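Local structure of putative oxidoreductase (Yersinia pestis, 3KUX) at residues A[268-282]-A[292-304]. The protein is a putative oxidoreductase that probably binds a nicotinamide dinucleotide through its Rossmann-fold domain. Sequence-based numbering, arbitrary orientation. Where two conformers were deposited one is given.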
ATOM      1  N   LEU A 268     -15.723   9.434   6.744  1.00 19.84           N
ATOM      2  CA  LEU A 268     -14.976  10.007   7.858  1.00 21.46           C
ATOM      3  C   LEU A 268     -15.681  11.269   8.355  1.00 21.73           C
ATOM      4  O   LEU A 268     -16.359  11.945   7.578  1.00 22.94           O
ATOM      5  CB  LEU A 268     -13.542  10.333   7.436  1.00 23.07           C
ATOM      6  CG  LEU A 268     -12.493   9.213   7.438  1.00 24.87           C
ATOM      7  CD1 LEU A 268     -13.010   7.943   6.781  1.00 23.99           C
ATOM      8  CD2 LEU A 268     -11.214   9.696   6.761  1.00 28.87           C
ATOM      9  N   PRO A 269     -15.534  11.587   9.654  1.00 21.10           N
ATOM     10  CA  PRO A 269     -14.776  10.824  10.634  1.00 19.59           C
ATOM     11  C   PRO A 269     -15.660   9.829  11.368  1.00 17.90           C
ATOM     12  O   PRO A 269     -16.876   9.992  11.390  1.00 17.42           O
ATOM     13  CB  PRO A 269     -14.328  11.901  11.613  1.00 19.29           C
ATOM     14  CG  PRO A 269     -15.464  12.872  11.615  1.00 18.11           C
ATOM     15  CD  PRO A 269     -16.113  12.805  10.252  1.00 20.05           C
ATOM     16  N   GLN A 270     -15.043   8.812  11.960  1.00 17.16           N
ATOM     17  CA  GLN A 270     -15.743   7.867  12.826  1.00 14.69           C
ATOM     18  C   GLN A 270     -15.068   7.821  14.191  1.00 14.12           C
ATOM     19  O   GLN A 270     -13.846   7.701  14.287  1.00 14.27           O
ATOM     20  CB  GLN A 270     -15.741   6.463  12.217  1.00 14.76           C
ATOM     21  CG  GLN A 270     -16.570   6.312  10.958  1.00 15.78           C
ATOM     22  CD  GLN A 270     -18.054   6.385  11.226  1.00 15.86           C
ATOM     23  OE1 GLN A 270     -18.848   6.558  10.306  1.00 13.33           O
ATOM     24  NE2 GLN A 270     -18.438   6.257  12.490  1.00 19.06           N
ATOM     25  N   ALA A 271     -15.866   7.909  15.248  1.00 13.56           N
ATOM     26  CA  ALA A 271     -15.346   7.812  16.604  1.00 12.98           C
ATOM     27  C   ALA A 271     -14.346   6.664  16.718  1.00 12.25           C
ATOM     28  O   ALA A 271     -13.326   6.770  17.399  1.00 11.62           O
ATOM     29  CB  ALA A 271     -16.488   7.610  17.587  1.00 12.71           C
ATOM     30  N   ASP A 272     -14.645   5.566  16.038  1.00 11.54           N
ATOM     31  CA  ASP A 272     -13.879   4.347  16.200  1.00 11.72           C
ATOM     32  C   ASP A 272     -13.217   3.926  14.904  1.00 12.72           C
ATOM     33  O   ASP A 272     -13.108   2.733  14.626  1.00 13.87           O
ATOM     34  CB  ASP A 272     -14.805   3.227  16.650  1.00  9.75           C
ATOM     35  CG  ASP A 272     -15.903   2.970  15.653  1.00 13.15           C
ATOM     36  OD1 ASP A 272     -15.954   3.701  14.639  1.00  9.91           O
ATOM     37  OD2 ASP A 272     -16.713   2.044  15.881  1.00 19.37           O
ATOM     38  N   TRP A 273     -12.769   4.888  14.109  1.00 11.96           N
ATOM     39  CA  TRP A 273     -12.168   4.531  12.836  1.00 11.39           C
ATOM     40  C   TRP A 273     -10.929   3.653  12.990  1.00 10.83           C
ATOM     41  O   TRP A 273      -9.965   4.031  13.650  1.00 11.48           O
ATOM     42  CB  TRP A 273     -11.817   5.760  11.995  1.00 12.53           C
ATOM     43  CG  TRP A 273     -11.380   5.329  10.644  1.00 11.88           C
ATOM     44  CD1 TRP A 273     -10.113   5.344  10.140  1.00 13.27           C
ATOM     45  CD2 TRP A 273     -12.208   4.738   9.638  1.00 13.34           C
ATOM     46  NE1 TRP A 273     -10.106   4.824   8.866  1.00 14.13           N
ATOM     47  CE2 TRP A 273     -11.380   4.442   8.536  1.00 14.05           C
ATOM     48  CE3 TRP A 273     -13.575   4.438   9.561  1.00  9.67           C
ATOM     49  CZ2 TRP A 273     -11.872   3.861   7.366  1.00 16.26           C
ATOM     50  CZ3 TRP A 273     -14.063   3.864   8.404  1.00 16.25           C
ATOM     51  CH2 TRP A 273     -13.213   3.582   7.317  1.00 20.26           C
ATOM     52  N   GLY A 274     -10.963   2.481  12.369  1.00 10.69           N
ATOM     53  CA  GLY A 274      -9.788   1.626  12.294  1.00  9.83           C
ATOM     54  C   GLY A 274      -9.574   0.713  13.483  1.00 10.87           C
ATOM     55  O   GLY A 274      -8.605  -0.043  13.511  1.00 10.59           O
ATOM     56  N   TYR A 275     -10.466   0.777  14.470  1.00 11.97           N
ATOM     57  CA  TYR A 275     -10.353  -0.082  15.649  1.00 13.63           C
ATOM     58  C   TYR A 275     -10.234  -1.540  15.237  1.00 13.99           C
ATOM     59  O   TYR A 275     -11.072  -2.060  14.497  1.00 12.45           O
ATOM     60  CB  TYR A 275     -11.544   0.094  16.591  1.00 14.03           C
ATOM     61  CG  TYR A 275     -11.411   1.260  17.543  1.00 23.60           C
ATOM     62  CD1 TYR A 275     -11.537   1.081  18.917  1.00 27.15           C
ATOM     63  CD2 TYR A 275     -11.147   2.544  17.070  1.00 32.44           C
ATOM     64  CE1 TYR A 275     -11.414   2.155  19.794  1.00 31.65           C
ATOM     65  CE2 TYR A 275     -11.021   3.625  17.938  1.00 32.65           C
ATOM     66  CZ  TYR A 275     -11.156   3.425  19.299  1.00 33.74           C
ATOM     67  OH  TYR A 275     -11.031   4.497  20.162  1.00 27.85           O
ATOM     68  N   ASP A 276      -9.172  -2.185  15.713  1.00 13.90           N
ATOM     69  CA  ASP A 276      -8.927  -3.587  15.448  1.00 14.55           C
ATOM     70  C   ASP A 276      -9.074  -4.334  16.763  1.00 16.75           C
ATOM     71  O   ASP A 276      -8.138  -4.412  17.554  1.00 20.20           O
ATOM     72  CB  ASP A 276      -7.524  -3.776  14.877  1.00 13.48           C
ATOM     73  CG  ASP A 276      -7.260  -5.203  14.431  1.00 13.60           C
ATOM     74  OD1 ASP A 276      -8.037  -6.110  14.808  1.00  8.10           O
ATOM     75  OD2 ASP A 276      -6.267  -5.413  13.703  1.00  9.88           O
HETATM   76  N   MSE A 277     -10.259  -4.882  16.992  1.00 17.93           N
HETATM   77  CA  MSE A 277     -10.512  -5.492  18.293  0.50 17.31           C
HETATM   78  C   MSE A 277      -9.976  -6.926  18.398  1.00 16.38           C
HETATM   79  O   MSE A 277     -10.234  -7.621  19.377  1.00 15.03           O
HETATM   80  CB  MSE A 277     -11.993  -5.396  18.679  0.50 17.82           C
HETATM   81  CG  MSE A 277     -12.537  -3.957  18.778  0.50 19.90           C
HETATM   82 SE   MSE A 277     -11.550  -2.700  19.933  0.50 24.07          SE
HETATM   83  CE  MSE A 277     -11.579  -3.714  21.598  0.50 19.13           C
ATOM     84  N   ARG A 278      -9.177  -7.336  17.419  1.00 14.97           N
ATOM     85  CA  ARG A 278      -8.579  -8.671  17.442  1.00 14.36           C
ATOM     86  C   ARG A 278      -7.096  -8.651  17.811  1.00 13.54           C
ATOM     87  O   ARG A 278      -6.234  -8.873  16.963  1.00 14.52           O
ATOM     88  CB  ARG A 278      -8.770  -9.372  16.096  1.00 12.89           C
ATOM     89  CG  ARG A 278      -8.384 -10.826  16.139  1.00 17.34           C
ATOM     90  CD  ARG A 278      -8.880 -11.571  14.929  1.00 23.27           C
ATOM     91  NE  ARG A 278      -8.621 -13.003  15.038  1.00 24.34           N
ATOM     92  CZ  ARG A 278      -8.835 -13.870  14.055  1.00 27.80           C
ATOM     93  NH1 ARG A 278      -9.305 -13.441  12.891  1.00 31.18           N
ATOM     94  NH2 ARG A 278      -8.577 -15.161  14.229  1.00 25.24           N
ATOM     95  N   ASP A 279      -6.814  -8.409  19.086  1.00 13.19           N
ATOM     96  CA  ASP A 279      -5.445  -8.233  19.566  1.00 12.88           C
ATOM     97  C   ASP A 279      -4.551  -9.438  19.348  1.00 12.26           C
ATOM     98  O   ASP A 279      -5.000 -10.581  19.400  1.00 14.10           O
ATOM     99  CB  ASP A 279      -5.452  -7.873  21.049  1.00 13.12           C
ATOM    100  CG  ASP A 279      -5.957  -6.463  21.301  1.00 19.28           C
ATOM    101  OD1 ASP A 279      -6.039  -5.672  20.330  1.00 17.01           O
ATOM    102  OD2 ASP A 279      -6.268  -6.146  22.470  1.00 23.92           O
ATOM    103  N   GLY A 280      -3.276  -9.170  19.107  1.00 11.42           N
ATOM    104  CA  GLY A 280      -2.279 -10.221  19.026  1.00 10.17           C
ATOM    105  C   GLY A 280      -1.740 -10.498  20.413  1.00 10.58           C
ATOM    106  O   GLY A 280      -2.179  -9.891  21.385  1.00 12.71           O
ATOM    107  N   ILE A 281      -0.775 -11.403  20.505  1.00 10.24           N
ATOM    108  CA  ILE A 281      -0.274 -11.851  21.796  1.00  8.70           C
ATOM    109  C   ILE A 281       1.241 -11.785  21.859  1.00  9.17           C
ATOM    110  O   ILE A 281       1.930 -12.251  20.950  1.00  9.91           O
ATOM    111  CB  ILE A 281      -0.720 -13.296  22.076  1.00  8.41           C
ATOM    112  CG1 ILE A 281      -2.224 -13.328  22.359  1.00  9.66           C
ATOM    113  CG2 ILE A 281       0.069 -13.890  23.233  1.00  3.52           C
ATOM    114  CD1 ILE A 281      -2.823 -14.706  22.304  1.00 13.11           C
ATOM    115  N   VAL A 282       1.763 -11.206  22.934  1.00  7.92           N
ATOM    116  CA  VAL A 282       3.207 -11.168  23.125  1.00  8.45           C
ATOM    117  C   VAL A 282       3.664 -12.239  24.114  1.00  9.60           C
ATOM    118  O   VAL A 282       3.039 -12.452  25.150  1.00 11.60           O
ATOM    119  CB  VAL A 282       3.689  -9.784  23.590  1.00  8.18           C
ATOM    120  CG1 VAL A 282       5.199  -9.802  23.806  1.00  6.68           C
ATOM    121  CG2 VAL A 282       3.303  -8.722  22.569  1.00  4.37           C
ATOM    122  N   GLU A 292       2.903 -14.591  28.885  1.00 28.87           N
ATOM    123  CA  GLU A 292       2.275 -14.066  27.682  1.00 26.30           C
ATOM    124  C   GLU A 292       1.077 -13.186  28.011  1.00 24.73           C
ATOM    125  O   GLU A 292       0.384 -13.405  29.004  1.00 24.07           O
ATOM    126  CB  GLU A 292       1.867 -15.202  26.742  1.00 25.74           C
ATOM    127  CG  GLU A 292       0.658 -15.994  27.203  1.00 29.21           C
ATOM    128  CD  GLU A 292       0.224 -17.040  26.187  1.00 40.16           C
ATOM    129  OE1 GLU A 292       1.107 -17.684  25.573  1.00 39.57           O
ATOM    130  OE2 GLU A 292      -1.001 -17.218  26.003  1.00 40.19           O
ATOM    131  N   LYS A 293       0.852 -12.178  27.176  1.00 22.35           N
ATOM    132  CA  LYS A 293      -0.333 -11.341  27.288  1.00 21.55           C
ATOM    133  C   LYS A 293      -0.661 -10.690  25.956  1.00 19.29           C
ATOM    134  O   LYS A 293       0.190 -10.621  25.071  1.00 20.69           O
ATOM    135  CB  LYS A 293      -0.165 -10.285  28.384  1.00 22.19           C
ATOM    136  CG  LYS A 293       1.224  -9.695  28.497  1.00 26.20           C
ATOM    137  CD  LYS A 293       1.238  -8.540  29.499  1.00 37.64           C
ATOM    138  CE  LYS A 293       0.436  -7.345  28.978  1.00 41.12           C
ATOM    139  NZ  LYS A 293       0.474  -6.178  29.902  1.00 37.86           N
ATOM    140  N   PRO A 294      -1.909 -10.229  25.800  1.00 17.22           N
ATOM    141  CA  PRO A 294      -2.335  -9.571  24.575  1.00 15.87           C
ATOM    142  C   PRO A 294      -1.755  -8.172  24.471  1.00 16.13           C
ATOM    143  O   PRO A 294      -1.692  -7.452  25.466  1.00 18.74           O
ATOM    144  CB  PRO A 294      -3.854  -9.494  24.732  1.00 15.86           C
ATOM    145  CG  PRO A 294      -4.079  -9.500  26.190  1.00 16.96           C
ATOM    146  CD  PRO A 294      -3.017 -10.387  26.757  1.00 16.78           C
ATOM    147  N   LEU A 295      -1.328  -7.799  23.271  1.00 15.40           N
ATOM    148  CA  LEU A 295      -0.813  -6.465  23.025  1.00 13.26           C
ATOM    149  C   LEU A 295      -1.880  -5.601  22.375  1.00 13.49           C
ATOM    150  O   LEU A 295      -2.389  -5.925  21.303  1.00 12.02           O
ATOM    151  CB  LEU A 295       0.416  -6.528  22.127  1.00 14.10           C
ATOM    152  CG  LEU A 295       0.947  -5.187  21.629  1.00 11.18           C
ATOM    153  CD1 LEU A 295       1.586  -4.420  22.768  1.00 11.27           C
ATOM    154  CD2 LEU A 295       1.944  -5.412  20.511  1.00 13.45           C
ATOM    155  N   LEU A 296      -2.216  -4.500  23.039  1.00 15.94           N
ATOM    156  CA  LEU A 296      -3.203  -3.549  22.537  1.00 15.55           C
ATOM    157  C   LEU A 296      -2.891  -3.144  21.100  1.00 13.47           C
ATOM    158  O   LEU A 296      -1.826  -2.593  20.828  1.00 14.73           O
ATOM    159  CB  LEU A 296      -3.206  -2.310  23.426  1.00 15.62           C
ATOM    160  CG  LEU A 296      -4.174  -1.201  23.034  1.00 22.31           C
ATOM    161  CD1 LEU A 296      -5.602  -1.629  23.365  1.00 28.18           C
ATOM    162  CD2 LEU A 296      -3.805   0.099  23.738  1.00 19.10           C
ATOM    163  N   THR A 297      -3.819  -3.409  20.188  1.00 10.02           N
ATOM    164  CA  THR A 297      -3.612  -3.107  18.771  1.00  9.69           C
ATOM    165  C   THR A 297      -3.969  -1.663  18.416  1.00  9.53           C
ATOM    166  O   THR A 297      -5.121  -1.256  18.549  1.00 11.25           O
ATOM    167  CB  THR A 297      -4.469  -4.026  17.880  1.00  8.10           C
ATOM    168  OG1 THR A 297      -4.137  -5.392  18.142  1.00 14.61           O
ATOM    169  CG2 THR A 297      -4.227  -3.726  16.420  1.00  4.52           C
ATOM    170  N   LEU A 298      -2.995  -0.890  17.949  1.00  7.69           N
ATOM    171  CA  LEU A 298      -3.291   0.455  17.473  1.00  6.92           C
ATOM    172  C   LEU A 298      -4.306   0.410  16.331  1.00  6.85           C
ATOM    173  O   LEU A 298      -4.300  -0.521  15.520  1.00  8.45           O
ATOM    174  CB  LEU A 298      -2.018   1.158  17.019  1.00  6.73           C
ATOM    175  CG  LEU A 298      -0.950   1.265  18.108  1.00  8.91           C
ATOM    176  CD1 LEU A 298       0.254   2.041  17.602  1.00  3.45           C
ATOM    177  CD2 LEU A 298      -1.531   1.910  19.352  1.00  3.08           C
ATOM    178  N   PRO A 299      -5.203   1.403  16.277  1.00  4.60           N
ATOM    179  CA  PRO A 299      -6.172   1.466  15.188  1.00  4.24           C
ATOM    180  C   PRO A 299      -5.515   1.743  13.839  1.00  5.82           C
ATOM    181  O   PRO A 299      -4.510   2.461  13.769  1.00  6.29           O
ATOM    182  CB  PRO A 299      -7.069   2.643  15.583  1.00  5.18           C
ATOM    183  CG  PRO A 299      -6.883   2.802  17.058  1.00  3.76           C
ATOM    184  CD  PRO A 299      -5.490   2.371  17.350  1.00  3.55           C
ATOM    185  N   GLY A 300      -6.078   1.172  12.774  1.00  6.53           N
ATOM    186  CA  GLY A 300      -5.626   1.469  11.418  1.00  5.58           C
ATOM    187  C   GLY A 300      -5.837   2.944  11.171  1.00  7.50           C
ATOM    188  O   GLY A 300      -6.699   3.562  11.796  1.00 10.03           O
ATOM    189  N   ASN A 301      -5.061   3.528  10.266  1.00  6.50           N
ATOM    190  CA  ASN A 301      -5.110   4.974  10.096  1.00  6.01           C
ATOM    191  C   ASN A 301      -4.743   5.419   8.689  1.00  7.12           C
ATOM    192  O   ASN A 301      -3.758   6.135   8.488  1.00  7.49           O
ATOM    193  CB  ASN A 301      -4.190   5.643  11.120  1.00  5.43           C
ATOM    194  CG  ASN A 301      -4.378   7.142  11.188  1.00  4.83           C
ATOM    195  OD1 ASN A 301      -5.432   7.667  10.818  1.00  8.22           O
ATOM    196  ND2 ASN A 301      -3.355   7.843  11.665  1.00  2.00           N
ATOM    197  N   TYR A 302      -5.535   4.995   7.710  1.00  6.67           N
ATOM    198  CA  TYR A 302      -5.225   5.318   6.330  1.00  7.58           C
ATOM    199  C   TYR A 302      -5.189   6.827   6.106  1.00  8.85           C
ATOM    200  O   TYR A 302      -4.353   7.317   5.348  1.00 10.61           O
ATOM    201  CB  TYR A 302      -6.200   4.635   5.363  1.00  8.93           C
ATOM    202  CG  TYR A 302      -5.986   3.138   5.208  1.00  9.53           C
ATOM    203  CD1 TYR A 302      -4.752   2.559   5.472  1.00 11.65           C
ATOM    204  CD2 TYR A 302      -7.014   2.309   4.772  1.00 10.28           C
ATOM    205  CE1 TYR A 302      -4.554   1.200   5.323  1.00  7.27           C
ATOM    206  CE2 TYR A 302      -6.822   0.950   4.618  1.00  5.97           C
ATOM    207  CZ  TYR A 302      -5.591   0.403   4.896  1.00  6.29           C
ATOM    208  OH  TYR A 302      -5.396  -0.950   4.748  1.00  6.19           O
ATOM    209  N   PRO A 303      -6.078   7.572   6.782  1.00 10.16           N
ATOM    210  CA  PRO A 303      -6.131   9.032   6.617  1.00  9.46           C
ATOM    211  C   PRO A 303      -4.780   9.704   6.843  1.00  8.80           C
ATOM    212  O   PRO A 303      -4.531  10.779   6.302  1.00 11.23           O
ATOM    213  CB  PRO A 303      -7.130   9.484   7.690  1.00  7.11           C
ATOM    214  CG  PRO A 303      -7.954   8.276   7.986  1.00 12.42           C
ATOM    215  CD  PRO A 303      -7.036   7.093   7.796  1.00 11.45           C
ATOM    216  N   ALA A 304      -3.915   9.083   7.635  1.00  7.87           N
ATOM    217  CA  ALA A 304      -2.593   9.649   7.875  1.00  8.77           C
ATOM    218  C   ALA A 304      -1.848   9.922   6.564  1.00  9.20           C
ATOM    219  O   ALA A 304      -1.029  10.841   6.489  1.00 11.25           O
ATOM    220  CB  ALA A 304      -1.771   8.742   8.786  1.00  6.79           C
TER
HETATM  221  O   HOH W   1      -7.348   5.912  13.226  1.00 14.32           O
HETATM  222  O   HOH W   2      -7.346  -0.519  17.323  1.00  4.19           O
HETATM  223  O   HOH W   3      -2.004  -6.797  18.898  1.00  2.00           O
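K293 forms two backbone hydrogen bonds with V282: K293 O accepts from V282 N at 2.7 Å, and K293 N donates to V282 O at 3.0 Å. P294 has no N-H to give and pairs with I281 at a non-hydrogen-bonded position. L295 N then bonds to G280 O, while L295 CB packs on V282 CG2 at 3.7 Å. The paired strands are an antiparallel beta hairpin at one end of the large mixed sheet of the C-terminal alpha/beta domain, with 290-295 as the edge strand. Beyond L295 the regular ladder stops, and a water links L295 O, G280 N and T297 OG1. T297 OG1 donates to D279 OD1 at 2.9 Å, and T297 N donates to the same oxygen from the same face of the carboxylate, at 3.2 Å. OG1 stands beside the backbone N (chi1 -58°), which puts CG2 anti to it and against D276 CB, at 3.6 Å. D276 OD2 pairs with K252 and S131, and OD1 accepts from R278 N in an Asx turn. A second water joins T297 O to D276 N. P299 CG comes obliquely to Y275 CD2, at 4.3 Å. G300 N bonds to G274 O at 2.9 Å. P303 packs its ring against L268 CD2 and beside W273 NE1, which is hydrogen-bonded to Q258.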